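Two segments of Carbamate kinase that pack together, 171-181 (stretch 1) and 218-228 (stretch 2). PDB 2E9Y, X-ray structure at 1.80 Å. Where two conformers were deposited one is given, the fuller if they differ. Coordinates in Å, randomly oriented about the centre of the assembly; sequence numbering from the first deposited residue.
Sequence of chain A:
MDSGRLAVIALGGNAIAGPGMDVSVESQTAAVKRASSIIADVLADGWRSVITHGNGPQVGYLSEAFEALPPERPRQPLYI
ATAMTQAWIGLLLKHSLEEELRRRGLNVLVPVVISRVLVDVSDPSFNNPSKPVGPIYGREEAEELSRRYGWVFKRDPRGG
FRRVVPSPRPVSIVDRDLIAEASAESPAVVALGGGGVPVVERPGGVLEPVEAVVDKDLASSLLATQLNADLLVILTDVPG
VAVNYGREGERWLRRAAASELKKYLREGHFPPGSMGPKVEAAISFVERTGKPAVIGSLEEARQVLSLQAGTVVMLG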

# COMPACT_ATOMS: atom_id res chain seq x y z
N VAL A 171 11.23 -18.01 2.98
CA VAL A 171 12.17 -18.42 4.03
C VAL A 171 11.78 -17.83 5.38
O VAL A 171 11.82 -18.52 6.39
CB VAL A 171 13.60 -18.00 3.67
CG1 VAL A 171 14.55 -18.38 4.80
CG2 VAL A 171 14.02 -18.67 2.37
N SER A 172 11.42 -16.56 5.38
CA SER A 172 11.00 -15.89 6.60
C SER A 172 10.15 -14.68 6.24
O SER A 172 10.26 -14.14 5.14
CB SER A 172 12.22 -15.45 7.42
OG SER A 172 13.03 -14.53 6.71
N ILE A 173 9.29 -14.27 7.17
CA ILE A 173 8.45 -13.10 6.93
C ILE A 173 9.18 -11.93 7.59
O ILE A 173 9.21 -11.80 8.82
CB ILE A 173 7.05 -13.27 7.56
CG1 ILE A 173 6.40 -14.56 7.05
CG2 ILE A 173 6.19 -12.06 7.23
CD1 ILE A 173 6.35 -14.70 5.53
N VAL A 174 9.77 -11.08 6.76
CA VAL A 174 10.54 -9.94 7.24
C VAL A 174 9.77 -9.06 8.22
O VAL A 174 10.31 -8.61 9.24
CB VAL A 174 11.01 -9.07 6.06
CG1 VAL A 174 11.77 -7.86 6.56
CG2 VAL A 174 11.90 -9.91 5.14
N ASP A 175 8.50 -8.83 7.92
CA ASP A 175 7.66 -7.97 8.74
C ASP A 175 6.81 -8.67 9.78
O ASP A 175 5.81 -8.13 10.25
CB ASP A 175 6.81 -7.11 7.81
CG ASP A 175 7.67 -6.18 6.97
OD1 ASP A 175 8.23 -5.23 7.55
OD2 ASP A 175 7.80 -6.42 5.75
N ARG A 176 7.23 -9.87 10.15
CA ARG A 176 6.51 -10.66 11.15
C ARG A 176 6.19 -9.87 12.42
O ARG A 176 5.05 -9.91 12.90
CB ARG A 176 7.34 -11.90 11.50
CG ARG A 176 6.73 -12.82 12.54
CD ARG A 176 7.00 -12.31 13.94
NE ARG A 176 6.48 -13.22 14.95
CZ ARG A 176 6.43 -12.94 16.25
NH1 ARG A 176 6.86 -11.76 16.69
NH2 ARG A 176 5.94 -13.83 17.10
N ASP A 177 7.17 -9.14 12.95
CA ASP A 177 6.95 -8.36 14.17
C ASP A 177 5.85 -7.31 14.04
O ASP A 177 5.06 -7.12 14.97
CB ASP A 177 8.25 -7.69 14.63
CG ASP A 177 9.26 -8.69 15.20
OD1 ASP A 177 8.85 -9.84 15.49
OD2 ASP A 177 10.44 -8.34 15.36
N LEU A 178 5.78 -6.61 12.90
CA LEU A 178 4.74 -5.61 12.71
C LEU A 178 3.38 -6.29 12.65
O LEU A 178 2.38 -5.76 13.13
CB LEU A 178 4.96 -4.81 11.43
CG LEU A 178 6.12 -3.81 11.46
CD1 LEU A 178 6.28 -3.18 10.08
CD2 LEU A 178 5.86 -2.75 12.52
N ILE A 179 3.34 -7.47 12.05
CA ILE A 179 2.09 -8.21 11.95
C ILE A 179 1.66 -8.65 13.35
O ILE A 179 0.48 -8.54 13.70
CB ILE A 179 2.25 -9.43 11.03
CG1 ILE A 179 2.56 -8.95 9.60
CG2 ILE A 179 0.98 -10.27 11.04
CD1 ILE A 179 2.91 -10.07 8.63
N ALA A 180 2.61 -9.12 14.15
CA ALA A 180 2.30 -9.56 15.51
C ALA A 180 1.79 -8.40 16.36
O ALA A 180 0.83 -8.54 17.12
CB ALA A 180 3.53 -10.18 16.16
N GLU A 181 2.43 -7.24 16.22
CA GLU A 181 2.03 -6.06 16.97
C GLU A 181 0.62 -5.64 16.57
O GLU A 181 -0.20 -5.29 17.42
CB GLU A 181 3.01 -4.92 16.71
CG GLU A 181 4.36 -5.11 17.40
CD GLU A 181 5.44 -4.22 16.83
OE1 GLU A 181 5.10 -3.15 16.28
OE2 GLU A 181 6.63 -4.58 16.94
N LEU A 218 2.00 -20.91 0.69
CA LEU A 218 3.25 -21.30 1.32
C LEU A 218 3.68 -20.19 2.29
O LEU A 218 4.13 -20.47 3.40
CB LEU A 218 4.34 -21.51 0.27
CG LEU A 218 4.08 -22.63 -0.74
CD1 LEU A 218 5.30 -22.83 -1.63
CD2 LEU A 218 3.74 -23.92 0.01
N ALA A 219 3.54 -18.94 1.85
CA ALA A 219 3.91 -17.80 2.68
C ALA A 219 3.02 -17.70 3.92
O ALA A 219 3.52 -17.43 5.01
CB ALA A 219 3.82 -16.50 1.87
N SER A 220 1.72 -17.92 3.76
CA SER A 220 0.78 -17.85 4.88
C SER A 220 1.08 -18.93 5.90
O SER A 220 0.95 -18.72 7.11
CB SER A 220 -0.66 -18.02 4.38
OG SER A 220 -1.05 -16.92 3.57
N SER A 221 1.50 -20.10 5.42
CA SER A 221 1.84 -21.20 6.31
C SER A 221 3.04 -20.79 7.15
O SER A 221 3.06 -20.96 8.37
CB SER A 221 2.17 -22.46 5.50
OG SER A 221 2.43 -23.56 6.35
N LEU A 222 4.06 -20.25 6.49
CA LEU A 222 5.26 -19.80 7.18
C LEU A 222 4.91 -18.73 8.21
O LEU A 222 5.44 -18.73 9.32
CB LEU A 222 6.28 -19.26 6.18
CG LEU A 222 7.58 -18.69 6.77
CD1 LEU A 222 8.30 -19.75 7.59
CD2 LEU A 222 8.46 -18.19 5.64
N LEU A 223 4.02 -17.80 7.84
CA LEU A 223 3.61 -16.74 8.76
C LEU A 223 2.94 -17.33 10.00
O LEU A 223 3.22 -16.91 11.12
CB LEU A 223 2.63 -15.77 8.09
CG LEU A 223 2.12 -14.63 8.98
CD1 LEU A 223 3.30 -13.78 9.46
CD2 LEU A 223 1.14 -13.76 8.20
N ALA A 224 2.05 -18.29 9.79
CA ALA A 224 1.33 -18.93 10.89
C ALA A 224 2.33 -19.56 11.86
O ALA A 224 2.19 -19.46 13.08
CB ALA A 224 0.38 -20.00 10.35
N THR A 225 3.34 -20.21 11.30
CA THR A 225 4.38 -20.85 12.11
C THR A 225 5.19 -19.82 12.88
O THR A 225 5.46 -20.01 14.07
CB THR A 225 5.32 -21.69 11.22
OG1 THR A 225 4.61 -22.80 10.68
CG2 THR A 225 6.52 -22.19 12.02
N GLN A 226 5.57 -18.72 12.23
CA GLN A 226 6.38 -17.70 12.89
C GLN A 226 5.59 -16.87 13.93
O GLN A 226 6.15 -16.27 14.83
CB GLN A 226 6.99 -16.79 11.82
CG GLN A 226 7.96 -17.53 10.90
CD GLN A 226 8.84 -16.54 10.16
OE1 GLN A 226 8.40 -15.58 9.56
NE2 GLN A 226 10.15 -16.87 10.16
N LEU A 227 4.25 -16.83 13.75
CA LEU A 227 3.41 -16.11 14.71
C LEU A 227 2.97 -17.02 15.87
O LEU A 227 2.26 -16.62 16.78
CB LEU A 227 2.14 -15.61 13.99
CG LEU A 227 2.36 -14.42 13.06
CD1 LEU A 227 1.04 -13.96 12.43
CD2 LEU A 227 2.95 -13.21 13.79
N ASN A 228 3.37 -18.30 15.79
CA ASN A 228 2.86 -19.27 16.75
C ASN A 228 1.33 -19.30 16.76
O ASN A 228 0.69 -19.32 17.80
CB ASN A 228 3.37 -18.88 18.15
CG ASN A 228 4.88 -18.92 18.18
OD1 ASN A 228 5.53 -18.09 18.81
ND2 ASN A 228 5.44 -19.97 17.56

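Read from its N-terminal end, the helix of stretch 2 offers little at first: Leu218 lies out of reach, and Ala219 is the first residue to matter. Its side chain points sideways, and Ile173 CD1 comes to 4.0 Å from Ala219 O. Ser220 and Ser221 take no part, so the next contact falls at Leu222, almost one turn on. Leu222 points toward stretch 1 and lays its CD2 methyl against backbone, 3.3 Å from Val171 C and 3.4 Å from Ser172 N, while the same methyl sits 4.1 Å from Ile173 CD1. Leu223 starts sideways, but its end swings nearer, and its CD1 is shared by two isoleucines: Ile173 CG1 at 4.0 Å and Ile179 CD1 at 3.8 Å. One leucine methyl thus ties the extended segment to the helix that follows the turn from Ile173 to Arg176.

Ala224 and Thr225 are again out of reach, and Gln226 then supplies the polar logic of the contact from both ends. Its side-chain OE1 accepts a hydrogen bond from Ile173 N (2.9 Å, 159°), satisfying a backbone amide with a side chain from the helix. Its backbone O, near the end of the helix, accepts from Arg176 NE at 3.1 Å, with a weak second bond from Arg176 NH2 at 3.3 Å; the oxygen lies near the guanidinium plane, at its edge. Arg176 NH1 is engaged separately, in a salt bridge to Asp177 OD1 at 3.0 Å within its own stretch.

Leu227 closes the apolar seam, its CD1 3.9 Å from Ile179 CG2 and its CD2 3.9 Å from Ala180 CB. Asn228, with positive phi, ends the helix in a Schellman motif. The rule is economical: two adjacent leucines, Leu222 and Leu223, and then Leu227 about a turn later supply the apolar contacts, and one glutamine accepts bonds through both its backbone and its side chain.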